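Local coordinates for SnoaL-like domain-containing protein (Novosphingobium aromaticivorans, PDB 2RFR) that is of unknown function but adopts the NTF2-like, cystatin-like fold of the SnoaL-like domain family, in an assembly of three copies, at residues Gly29-Ala32 with Glu38-Ser41; Ala56-Arg61 with Ala65-Gly70; Val90-Asp95 with Ala130-Val135; His102-Arg107 with Phe113-Val118. One frame throughout, in Å; residues are numbered along the deposited sequence. Where two conformers were deposited one is given.

Overall arrangement
Contacts 1 and 2 lie together where helices 5-33, 37-41 and 61-69 meet, and they touch, L40 CD1 standing 3.8 Å from I68 CD1, so that helix 61-69 continues the packing begun between the first two. Contact 1 is buried and wholly apolar, whereas contact 2, partly buried, adds one backbone hydrogen bond to a small alanine-leucine touch. Contacts 3 and 4 both belong to the sheet, on opposite sides of the chain's centre with their own centres about 27 Å apart. Contact 3 spans two intervening strands with one indole. Contact 4 pairs neighbouring strands through backbone bonds, buries the most surface of the four (515 Å²) and borders both other subunits.

Contact 1. Residues Gly29-Ala32 with Glu38-Ser41; sequences GPLA and EALS
The helical corner where the long N-terminal helix 5-33 hands over to the short helix 37-41 is closed by L31 and A32 packing on A39 and L40. The two helices come nearest at L31 and L40, whose CA atoms are 5.6 Å apart, and everything that meets there is apolar apart from backbone atoms. L31 and L40 share the contact almost equally; L31 uses both methyls. Its CG, anti to the carbonyl carbon (chi1 -67°), is placed toward the short helix, where CD2 reaches A39 CB at 3.9 Å, while CD1 lies against the backbone of L40, 3.9 Å from L40 CA. Nearer the two backbones, L31 CB and L40 CB meet at 4.0 Å. L40 answers in the other direction. With CG anti to its backbone N (chi1 179°), it sends CD1 to A32, 3.6 Å from A32 CB and equally close to A32 N. Its chi2 of 148° departs from the staggered value near 180°, probably at a small torsional cost. On the far flank of the short helix, S41 OG donates to E38 O at 2.8 Å, so this buried hydroxyl is satisfied within its own turn. The preceding helix is kinked at P30, whose ring nitrogen has no hydrogen to offer the turn before. Around the corner, A32 O accepts a hydrogen bond from H73 NE2 of helix 71-79, and P30 packs on H102 of the second subunit. L40 continues onto I64 and I68, and S41 onto R61 and A65, which seats the short helix against helix 61-69.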
loop_
_atom_site.group_PDB
_atom_site.type_symbol
_atom_site.label_atom_id
_atom_site.label_comp_id
_atom_site.label_asym_id
_atom_site.label_seq_id
_atom_site.Cartn_x
_atom_site.Cartn_y
_atom_site.Cartn_z
ATOM N N GLY A 29 5.498 -0.999 -10.469
ATOM C CA GLY A 29 5.027 0.298 -10.927
ATOM C C GLY A 29 6.186 1.282 -11.155
ATOM O O GLY A 29 6.270 1.899 -12.206
ATOM N N PRO A 30 7.110 1.432 -10.187
ATOM C CA PRO A 30 8.300 2.276 -10.415
ATOM C C PRO A 30 9.057 1.870 -11.655
ATOM O O PRO A 30 9.494 2.749 -12.412
ATOM C CB PRO A 30 9.067 2.123 -9.115
ATOM C CG PRO A 30 7.948 1.912 -8.087
ATOM C CD PRO A 30 7.000 1.010 -8.777
ATOM N N LEU A 31 9.249 0.576 -11.879
ATOM C CA LEU A 31 9.987 0.141 -13.081
ATOM C C LEU A 31 9.231 0.446 -14.333
ATOM O O LEU A 31 9.795 0.909 -15.326
ATOM C CB LEU A 31 10.355 -1.324 -12.965
ATOM C CG LEU A 31 11.339 -1.719 -11.914
ATOM C CD1 LEU A 31 11.408 -3.230 -11.718
ATOM C CD2 LEU A 31 12.693 -1.209 -12.248
ATOM N N ALA A 32 7.918 0.256 -14.323
ATOM C CA ALA A 32 7.091 0.557 -15.503
ATOM C C ALA A 32 7.115 2.026 -15.797
ATOM O O ALA A 32 7.269 2.453 -16.939
ATOM C CB ALA A 32 5.660 0.058 -15.281
ATOM N N GLU A 38 13.737 -3.981 -19.122
ATOM C CA GLU A 38 14.500 -5.174 -18.772
ATOM C C GLU A 38 14.311 -5.568 -17.321
ATOM O O GLU A 38 14.033 -6.717 -17.009
ATOM C CB GLU A 38 15.994 -4.879 -19.039
ATOM C CG GLU A 38 16.930 -6.044 -18.766
ATOM C CD GLU A 38 18.350 -5.674 -19.078
ATOM O OE1 GLU A 38 19.039 -5.080 -18.206
ATOM O OE2 GLU A 38 18.741 -5.945 -20.224
ATOM N N ALA A 39 14.541 -4.644 -16.397
ATOM C CA ALA A 39 14.390 -4.972 -14.997
ATOM C C ALA A 39 12.994 -5.376 -14.645
ATOM O O ALA A 39 12.776 -6.268 -13.837
ATOM C CB ALA A 39 14.894 -3.827 -14.116
ATOM N N LEU A 40 12.009 -4.721 -15.250
ATOM C CA LEU A 40 10.611 -5.119 -15.009
ATOM C C LEU A 40 10.359 -6.569 -15.440
ATOM O O LEU A 40 9.771 -7.356 -14.713
ATOM C CB LEU A 40 9.670 -4.139 -15.688
ATOM C CG LEU A 40 8.187 -4.395 -15.566
ATOM C CD1 LEU A 40 7.403 -3.098 -15.562
ATOM C CD2 LEU A 40 7.667 -5.341 -16.711
ATOM N N SER A 41 10.856 -6.937 -16.615
ATOM C CA SER A 41 10.682 -8.299 -17.097
ATOM C C SER A 41 11.358 -9.310 -16.198
ATOM O O SER A 41 10.864 -10.462 -16.072
ATOM C CB SER A 41 11.157 -8.431 -18.542
ATOM O OG SER A 41 12.594 -8.455 -18.650
#

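Contact 2. Residues Ala56-Arg61 with Ala65-Gly70; sequences ATAKGR and AALIDG
A58 is the first residue of 56-61 to meet the helix: its CB lies 3.8 Å from L67 CD1, a contact between one methyl and one branch. With CG anti to the carbonyl carbon (chi1 -62°), L67 turns CD1 to the alanine; the CA atoms of A58 and L67 are 7.8 Å apart. The same alanine methyl is covered by A63 and I64, and its backbone pairs with Y50, making 58-59 a short outermost strand of the chain's sheet. After K59, the strand gives way to the helix at G60, the N-cap residue of helix 61-69. Its phi of 93° would drive a CB into the carbonyl oxygen of K59, so the strand-to-helix turn is made where no side chain exists. In this NTF2-like chain the edge strand 58-59 thus passes directly into helix 61-69, tightly enough that R61 already stands in the first helical turn. R61 O accepts from A65 N at 2.9 Å, with an N-H...O angle of 174°, a regular i to i+4 bond. A65 CB rests beside the same oxygen, 3.5 Å from R61 O. The side chain of R61 points elsewhere: extended, it carries its guanidinium to W44 O, which NH2 donates to, while passing S41 and E42. Further along 65-70, D69 N donates to A65 O at 3.0 Å and D69 OD1 forms a salt bridge with R74 of helix 71-79.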
loop_
_atom_site.group_PDB
_atom_site.type_symbol
_atom_site.label_atom_id
_atom_site.label_comp_id
_atom_site.label_asym_id
_atom_site.label_seq_id
_atom_site.Cartn_x
_atom_site.Cartn_y
_atom_site.Cartn_z
ATOM N N ALA A 56 -3.518 -9.768 -26.105
ATOM C CA ALA A 56 -2.596 -10.881 -26.280
ATOM C C ALA A 56 -1.814 -11.077 -24.999
ATOM O O ALA A 56 -1.357 -10.138 -24.423
ATOM C CB ALA A 56 -1.621 -10.535 -27.447
ATOM N N THR A 57 -1.609 -12.308 -24.595
ATOM C CA THR A 57 -0.769 -12.585 -23.434
ATOM C C THR A 57 0.669 -12.397 -23.776
ATOM O O THR A 57 1.134 -12.851 -24.857
ATOM C CB THR A 57 -0.992 -13.984 -22.959
ATOM O OG1 THR A 57 -2.381 -14.100 -22.622
ATOM C CG2 THR A 57 -0.108 -14.372 -21.811
ATOM N N ALA A 58 1.434 -11.708 -22.929
ATOM C CA ALA A 58 2.874 -11.590 -23.060
ATOM C C ALA A 58 3.494 -12.783 -22.386
ATOM O O ALA A 58 3.322 -12.991 -21.188
ATOM C CB ALA A 58 3.342 -10.297 -22.399
ATOM N N LYS A 59 4.180 -13.606 -23.177
ATOM C CA LYS A 59 4.824 -14.834 -22.703
ATOM C C LYS A 59 6.333 -14.742 -22.868
ATOM O O LYS A 59 6.825 -14.595 -24.001
ATOM C CB LYS A 59 4.295 -16.042 -23.491
ATOM C CG LYS A 59 2.741 -16.126 -23.542
ATOM C CD LYS A 59 2.227 -17.428 -24.022
ATOM C CE LYS A 59 0.744 -17.533 -23.745
ATOM N NZ LYS A 59 0.242 -18.836 -24.367
ATOM N N GLY A 60 7.050 -14.834 -21.758
ATOM C CA GLY A 60 8.479 -14.742 -21.737
ATOM C C GLY A 60 8.969 -13.323 -21.472
ATOM O O GLY A 60 8.297 -12.342 -21.761
ATOM N N ARG A 61 10.185 -13.227 -20.963
ATOM C CA ARG A 61 10.710 -11.949 -20.543
ATOM C C ARG A 61 10.769 -10.962 -21.715
ATOM O O ARG A 61 10.501 -9.779 -21.521
ATOM C CB ARG A 61 12.083 -12.083 -19.876
ATOM C CG ARG A 61 12.006 -12.621 -18.510
ATOM C CD ARG A 61 13.398 -12.671 -17.870
ATOM N NE ARG A 61 13.332 -13.179 -16.524
ATOM C CZ ARG A 61 14.387 -13.531 -15.848
ATOM N NH1 ARG A 61 15.613 -13.377 -16.375
ATOM N NH2 ARG A 61 14.224 -14.036 -14.640
ATOM N N ALA A 65 9.041 -7.328 -21.510
ATOM C CA ALA A 65 9.820 -6.099 -21.732
ATOM C C ALA A 65 9.249 -5.285 -22.890
ATOM O O ALA A 65 9.221 -4.071 -22.834
ATOM C CB ALA A 65 11.297 -6.417 -21.944
ATOM N N ALA A 66 8.802 -5.968 -23.957
ATOM C CA ALA A 66 8.282 -5.313 -25.135
ATOM C C ALA A 66 7.002 -4.536 -24.798
ATOM O O ALA A 66 6.721 -3.526 -25.462
ATOM C CB ALA A 66 8.012 -6.317 -26.238
ATOM N N LEU A 67 6.218 -4.887 -23.761
ATOM C CA LEU A 67 5.070 -4.110 -23.338
ATOM C C LEU A 67 5.564 -2.720 -22.899
ATOM O O LEU A 67 4.958 -1.720 -23.223
ATOM C CB LEU A 67 4.324 -4.775 -22.181
ATOM C CG LEU A 67 3.704 -6.118 -22.407
ATOM C CD1 LEU A 67 3.154 -6.707 -21.092
ATOM C CD2 LEU A 67 2.626 -5.968 -23.432
ATOM N N ILE A 68 6.667 -2.648 -22.145
ATOM C CA ILE A 68 7.171 -1.360 -21.599
ATOM C C ILE A 68 7.872 -0.543 -22.659
ATOM O O ILE A 68 7.807 0.664 -22.679
ATOM C CB ILE A 68 8.068 -1.699 -20.407
ATOM C CG1 ILE A 68 7.325 -2.525 -19.331
ATOM C CG2 ILE A 68 8.653 -0.422 -19.780
ATOM C CD1 ILE A 68 6.008 -1.908 -18.850
ATOM N N ASP A 69 8.535 -1.225 -23.577
ATOM C CA ASP A 69 9.151 -0.562 -24.711
ATOM C C ASP A 69 8.194 -0.186 -25.823
ATOM O O ASP A 69 8.566 0.552 -26.754
ATOM C CB ASP A 69 10.237 -1.439 -25.268
ATOM C CG ASP A 69 11.474 -1.549 -24.368
ATOM O OD1 ASP A 69 11.719 -0.600 -23.596
ATOM O OD2 ASP A 69 12.249 -2.545 -24.486
ATOM N N GLY A 70 6.955 -0.652 -25.725
ATOM C CA GLY A 70 5.970 -0.472 -26.754
ATOM C C GLY A 70 5.453 0.918 -26.878
ATOM O O GLY A 70 5.506 1.742 -25.949
#

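Contact 3. Residues Val90-Asp95 with Ala130-Val135; sequences VTVEGD and AGWRAV
W132 meets V92 and D95 with the outer carbons of its six-membered ring. CH2 is the principal meeting point: it lies 3.6 Å from D95 C, and V92 CG1 approaches it obliquely at 4.2 Å. CZ3 adds D95 O at 3.7 Å, so the D95 side of the contact is made by backbone atoms, with G94 O near the ring plane at its edge, 4.1 Å from CH2. V92 CG1 is the branch anti to the backbone N (chi1 177°), which presents it to the ring. The D95 carboxylate turns elsewhere and pairs with R127 in a salt bridge, while G94, at a positive phi of 69°, lies in the turn from which the D95 carbonyl comes obliquely to the ring. At the ring's other end, NE1 donates to D17 OD1 of helix 5-33. A serine in place of W132 would probably open a gap between V92 and the D95 backbone and deprive the D17 carboxylate of its indole partner. The ring crosses the two strands lying between 81-93 and 131-141, touching A97 of 96-109 and F125 and R127 of 112-128, while V92 packs on L14, R18 and I21 of helix 5-33.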
loop_
_atom_site.group_PDB
_atom_site.type_symbol
_atom_site.label_atom_id
_atom_site.label_comp_id
_atom_site.label_asym_id
_atom_site.label_seq_id
_atom_site.Cartn_x
_atom_site.Cartn_y
_atom_site.Cartn_z
ATOM N N VAL A 90 -1.102 -11.825 0.481
ATOM C CA VAL A 90 -0.134 -12.819 0.035
ATOM C C VAL A 90 -0.386 -14.100 0.781
ATOM O O VAL A 90 -0.534 -14.074 2.007
ATOM C CB VAL A 90 1.300 -12.299 0.272
ATOM C CG1 VAL A 90 2.348 -13.414 -0.099
ATOM C CG2 VAL A 90 1.580 -11.019 -0.510
ATOM N N THR A 91 -0.391 -15.213 0.059
ATOM C CA THR A 91 -0.408 -16.565 0.650
ATOM C C THR A 91 0.773 -17.363 0.109
ATOM O O THR A 91 0.903 -17.507 -1.082
ATOM C CB THR A 91 -1.682 -17.285 0.309
ATOM O OG1 THR A 91 -2.797 -16.559 0.831
ATOM C CG2 THR A 91 -1.689 -18.724 0.897
ATOM N N VAL A 92 1.645 -17.824 1.003
ATOM C CA VAL A 92 2.758 -18.679 0.662
ATOM C C VAL A 92 2.424 -20.121 0.981
ATOM O O VAL A 92 1.915 -20.421 2.063
ATOM C CB VAL A 92 4.017 -18.233 1.421
ATOM C CG1 VAL A 92 5.210 -19.165 1.142
ATOM C CG2 VAL A 92 4.326 -16.757 1.149
ATOM N N GLU A 93 2.719 -21.007 0.047
ATOM C CA GLU A 93 2.566 -22.437 0.218
ATOM C C GLU A 93 3.848 -23.110 -0.264
ATOM O O GLU A 93 4.002 -23.399 -1.423
ATOM C CB GLU A 93 1.371 -22.931 -0.584
ATOM C CG GLU A 93 0.045 -22.370 -0.100
ATOM N N GLY A 94 4.760 -23.339 0.653
ATOM C CA GLY A 94 6.008 -23.975 0.294
ATOM C C GLY A 94 6.902 -23.127 -0.546
ATOM O O GLY A 94 7.424 -22.144 -0.089
ATOM N N ASP A 95 7.060 -23.520 -1.804
ATOM C CA ASP A 95 7.907 -22.837 -2.777
ATOM C C ASP A 95 7.072 -22.071 -3.808
ATOM O O ASP A 95 7.632 -21.632 -4.797
ATOM C CB ASP A 95 8.834 -23.833 -3.472
ATOM C CG ASP A 95 9.807 -24.497 -2.527
ATOM O OD1 ASP A 95 10.208 -23.833 -1.543
ATOM O OD2 ASP A 95 10.169 -25.671 -2.779
ATOM N N ALA A 130 17.568 -17.837 -7.283
ATOM C CA ALA A 130 17.957 -16.444 -7.175
ATOM C C ALA A 130 16.904 -15.621 -6.395
ATOM O O ALA A 130 16.995 -14.389 -6.366
ATOM C CB ALA A 130 18.098 -15.855 -8.530
ATOM N N GLY A 131 15.924 -16.288 -5.794
ATOM C CA GLY A 131 14.870 -15.604 -5.040
ATOM C C GLY A 131 13.498 -15.798 -5.634
ATOM O O GLY A 131 13.304 -16.437 -6.661
ATOM N N TRP A 132 12.512 -15.236 -4.977
ATOM C CA TRP A 132 11.159 -15.294 -5.483
ATOM C C TRP A 132 11.058 -14.523 -6.798
ATOM O O TRP A 132 11.625 -13.453 -6.948
ATOM C CB TRP A 132 10.203 -14.715 -4.448
ATOM C CG TRP A 132 9.971 -15.628 -3.302
ATOM C CD1 TRP A 132 10.656 -15.653 -2.088
ATOM C CD2 TRP A 132 8.997 -16.661 -3.211
ATOM N NE1 TRP A 132 10.152 -16.634 -1.297
ATOM C CE2 TRP A 132 9.124 -17.262 -1.936
ATOM C CE3 TRP A 132 8.018 -17.147 -4.070
ATOM C CZ2 TRP A 132 8.310 -18.300 -1.533
ATOM C CZ3 TRP A 132 7.195 -18.173 -3.668
ATOM C CH2 TRP A 132 7.359 -18.760 -2.415
ATOM N N ARG A 133 10.284 -15.092 -7.724
ATOM C CA ARG A 133 9.979 -14.447 -9.007
ATOM C C ARG A 133 8.524 -14.696 -9.365
ATOM O O ARG A 133 7.925 -15.696 -8.968
ATOM C CB ARG A 133 10.864 -15.028 -10.131
ATOM C CG ARG A 133 12.338 -14.776 -10.011
ATOM C CD ARG A 133 12.731 -13.338 -10.222
ATOM N NE ARG A 133 14.169 -13.127 -10.149
ATOM C CZ ARG A 133 14.847 -12.905 -9.045
ATOM N NH1 ARG A 133 14.286 -12.944 -7.858
ATOM N NH2 ARG A 133 16.147 -12.689 -9.113
ATOM N N ALA A 134 7.935 -13.764 -10.110
ATOM C CA ALA A 134 6.610 -13.934 -10.617
ATOM C C ALA A 134 6.543 -15.017 -11.686
ATOM O O ALA A 134 7.450 -15.153 -12.525
ATOM C CB ALA A 134 6.081 -12.583 -11.201
ATOM N N VAL A 135 5.464 -15.776 -11.692
ATOM C CA VAL A 135 5.201 -16.788 -12.721
ATOM C C VAL A 135 4.138 -16.290 -13.667
ATOM O O VAL A 135 4.365 -16.194 -14.863
ATOM C CB VAL A 135 4.817 -18.117 -12.081
ATOM C CG1 VAL A 135 4.394 -19.152 -13.168
ATOM C CG2 VAL A 135 5.982 -18.639 -11.229
#

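Contact 4. Residues His102-Arg107 with Phe113-Val118; sequences HSVVFR and FGSHRV
Strands 102-107 and 113-115 run antiparallel at 153°, and V105 faces both H116 and R117 in a classic beta bulge that shifts the register by one residue. V105 O is the shared acceptor: H116 N reaches it at 2.7 Å, and R117 N adds a weak bond at 3.4 Å. V105 N in turn donates to R117 O at 2.9 Å, and beyond the bulge R107 and G114 exchange a pair of N-H...O bonds. On one face of the hairpin V104 CG1 lies over the F106 ring, 3.6 Å above its plane and offset toward the rim. F106 CG, anti to the carbonyl carbon (chi1 -66°), sets the ring so that CD1 passes obliquely 3.7 Å from G114 O. S115 OG stands 3.7 Å from F106 CE1. With an alanine at F106, the ring that V104 CG1 lies over would be gone and a gap would probably open toward the second subunit, on whose S115 the ring also packs. On the other face V105 and H116 lie side by side, V105 CG1 next to H116 CD2. R107 crosses H116 with the guanidinium and imidazole planes 71° apart, and a water at the edge of both joins them: its oxygen is 2.8 Å from R107 NH1 and 2.7 Å from H116 ND1. R107 NE makes a salt bridge with D79 of helix 71-79. The hairpin is thus chemically two-sided: its V104-F106 face is mostly apolar and suited to burial between subunits, V104 packing on F106 of the third subunit, whereas the face with V105, R107 and H116 also carries polar groups that a water and D79 engage.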
loop_
_atom_site.group_PDB
_atom_site.type_symbol
_atom_site.label_atom_id
_atom_site.label_comp_id
_atom_site.label_asym_id
_atom_site.label_seq_id
_atom_site.Cartn_x
_atom_site.Cartn_y
_atom_site.Cartn_z
ATOM N N HIS A 102 -5.192 -4.599 -6.033
ATOM C CA HIS A 102 -5.788 -3.682 -6.996
ATOM C C HIS A 102 -4.693 -2.922 -7.682
ATOM O O HIS A 102 -3.615 -2.678 -7.111
ATOM C CB HIS A 102 -6.698 -2.688 -6.299
ATOM C CG HIS A 102 -7.859 -3.281 -5.590
ATOM N ND1 HIS A 102 -7.837 -3.578 -4.245
ATOM C CD2 HIS A 102 -9.067 -3.645 -6.031
ATOM C CE1 HIS A 102 -9.032 -4.057 -3.904
ATOM N NE2 HIS A 102 -9.795 -4.126 -4.980
ATOM N N SER A 103 -4.950 -2.435 -8.885
ATOM C CA SER A 103 -4.063 -1.471 -9.543
ATOM C C SER A 103 -4.875 -0.374 -10.201
ATOM O O SER A 103 -5.957 -0.619 -10.723
ATOM C CB SER A 103 -3.148 -2.187 -10.533
ATOM O OG SER A 103 -3.847 -2.841 -11.588
ATOM N N VAL A 104 -4.353 0.819 -10.132
ATOM C CA VAL A 104 -4.913 1.966 -10.814
ATOM C C VAL A 104 -3.826 2.563 -11.683
ATOM O O VAL A 104 -2.723 2.813 -11.180
ATOM C CB VAL A 104 -5.477 3.028 -9.820
ATOM C CG1 VAL A 104 -6.030 4.234 -10.580
ATOM C CG2 VAL A 104 -6.511 2.378 -8.911
ATOM N N VAL A 105 -4.150 2.806 -12.932
ATOM C CA VAL A 105 -3.297 3.590 -13.790
ATOM C C VAL A 105 -3.802 5.004 -13.789
ATOM O O VAL A 105 -4.895 5.271 -14.301
ATOM C CB VAL A 105 -3.203 3.040 -15.239
ATOM C CG1 VAL A 105 -2.239 3.891 -16.053
ATOM C CG2 VAL A 105 -2.813 1.578 -15.241
ATOM N N PHE A 106 -3.060 5.909 -13.169
ATOM C CA PHE A 106 -3.343 7.325 -13.232
ATOM C C PHE A 106 -2.708 7.915 -14.490
ATOM O O PHE A 106 -1.594 7.548 -14.839
ATOM C CB PHE A 106 -2.836 8.063 -11.997
ATOM C CG PHE A 106 -3.546 7.685 -10.731
ATOM C CD1 PHE A 106 -4.729 8.327 -10.351
ATOM C CD2 PHE A 106 -3.050 6.675 -9.906
ATOM C CE1 PHE A 106 -5.365 7.919 -9.211
ATOM C CE2 PHE A 106 -3.685 6.295 -8.757
ATOM C CZ PHE A 106 -4.849 6.935 -8.395
ATOM N N ARG A 107 -3.403 8.801 -15.172
ATOM C CA ARG A 107 -2.920 9.422 -16.367
ATOM C C ARG A 107 -3.184 10.906 -16.297
ATOM O O ARG A 107 -4.277 11.340 -15.901
ATOM C CB ARG A 107 -3.646 8.838 -17.578
ATOM C CG ARG A 107 -3.205 9.369 -18.952
ATOM C CD ARG A 107 -4.132 8.820 -20.027
ATOM N NE ARG A 107 -3.770 9.340 -21.335
ATOM C CZ ARG A 107 -4.602 9.563 -22.328
ATOM N NH1 ARG A 107 -5.877 9.263 -22.229
ATOM N NH2 ARG A 107 -4.158 10.088 -23.436
ATOM N N PHE A 113 -5.358 15.176 -13.636
ATOM C CA PHE A 113 -5.078 13.772 -13.402
ATOM C C PHE A 113 -6.387 13.025 -13.281
ATOM O O PHE A 113 -7.377 13.518 -12.709
ATOM C CB PHE A 113 -4.260 13.620 -12.103
ATOM C CG PHE A 113 -2.928 14.350 -12.168
ATOM C CD1 PHE A 113 -1.849 13.810 -12.804
ATOM C CD2 PHE A 113 -2.809 15.592 -11.628
ATOM C CE1 PHE A 113 -0.683 14.490 -12.816
ATOM C CE2 PHE A 113 -1.627 16.315 -11.692
ATOM C CZ PHE A 113 -0.570 15.735 -12.324
ATOM N N GLY A 114 -6.413 11.803 -13.797
ATOM C CA GLY A 114 -7.548 10.910 -13.734
ATOM C C GLY A 114 -7.098 9.465 -13.634
ATOM O O GLY A 114 -5.951 9.126 -13.792
ATOM N N SER A 115 -8.113 8.625 -13.493
ATOM C CA SER A 115 -7.961 7.188 -13.343
ATOM C C SER A 115 -8.272 6.542 -14.669
ATOM O O SER A 115 -9.420 6.443 -15.056
ATOM C CB SER A 115 -8.882 6.683 -12.266
ATOM O OG SER A 115 -8.477 7.202 -11.014
ATOM N N HIS A 116 -7.226 6.199 -15.412
ATOM C CA HIS A 116 -7.338 5.646 -16.762
ATOM C C HIS A 116 -7.850 4.225 -16.762
ATOM O O HIS A 116 -8.666 3.834 -17.606
ATOM C CB HIS A 116 -5.908 5.727 -17.346
ATOM C CG HIS A 116 -5.680 5.022 -18.675
ATOM N ND1 HIS A 116 -6.130 5.494 -19.883
ATOM C CD2 HIS A 116 -4.915 3.919 -18.954
ATOM C CE1 HIS A 116 -5.685 4.690 -20.831
ATOM N NE2 HIS A 116 -4.981 3.708 -20.289
ATOM N N ARG A 117 -7.348 3.399 -15.830
ATOM C CA ARG A 117 -7.827 2.025 -15.644
ATOM C C ARG A 117 -7.842 1.779 -14.133
ATOM O O ARG A 117 -6.975 2.267 -13.405
ATOM C CB ARG A 117 -6.918 1.002 -16.372
ATOM C CG ARG A 117 -6.999 1.072 -17.899
ATOM C CD ARG A 117 -5.990 0.137 -18.633
ATOM N NE ARG A 117 -6.355 -1.299 -18.497
ATOM C CZ ARG A 117 -7.129 -2.012 -19.333
ATOM N NH1 ARG A 117 -7.660 -1.455 -20.429
ATOM N NH2 ARG A 117 -7.325 -3.343 -19.130
ATOM N N VAL A 118 -8.801 0.980 -13.678
ATOM C CA VAL A 118 -8.887 0.448 -12.310
ATOM C C VAL A 118 -9.114 -1.041 -12.469
ATOM O O VAL A 118 -10.034 -1.436 -13.178
ATOM C CB VAL A 118 -10.043 1.079 -11.526
ATOM C CG1 VAL A 118 -10.189 0.442 -10.176
ATOM C CG2 VAL A 118 -9.876 2.601 -11.426
HETATM O O HOH W 1 -7.389 7.876 -20.263
#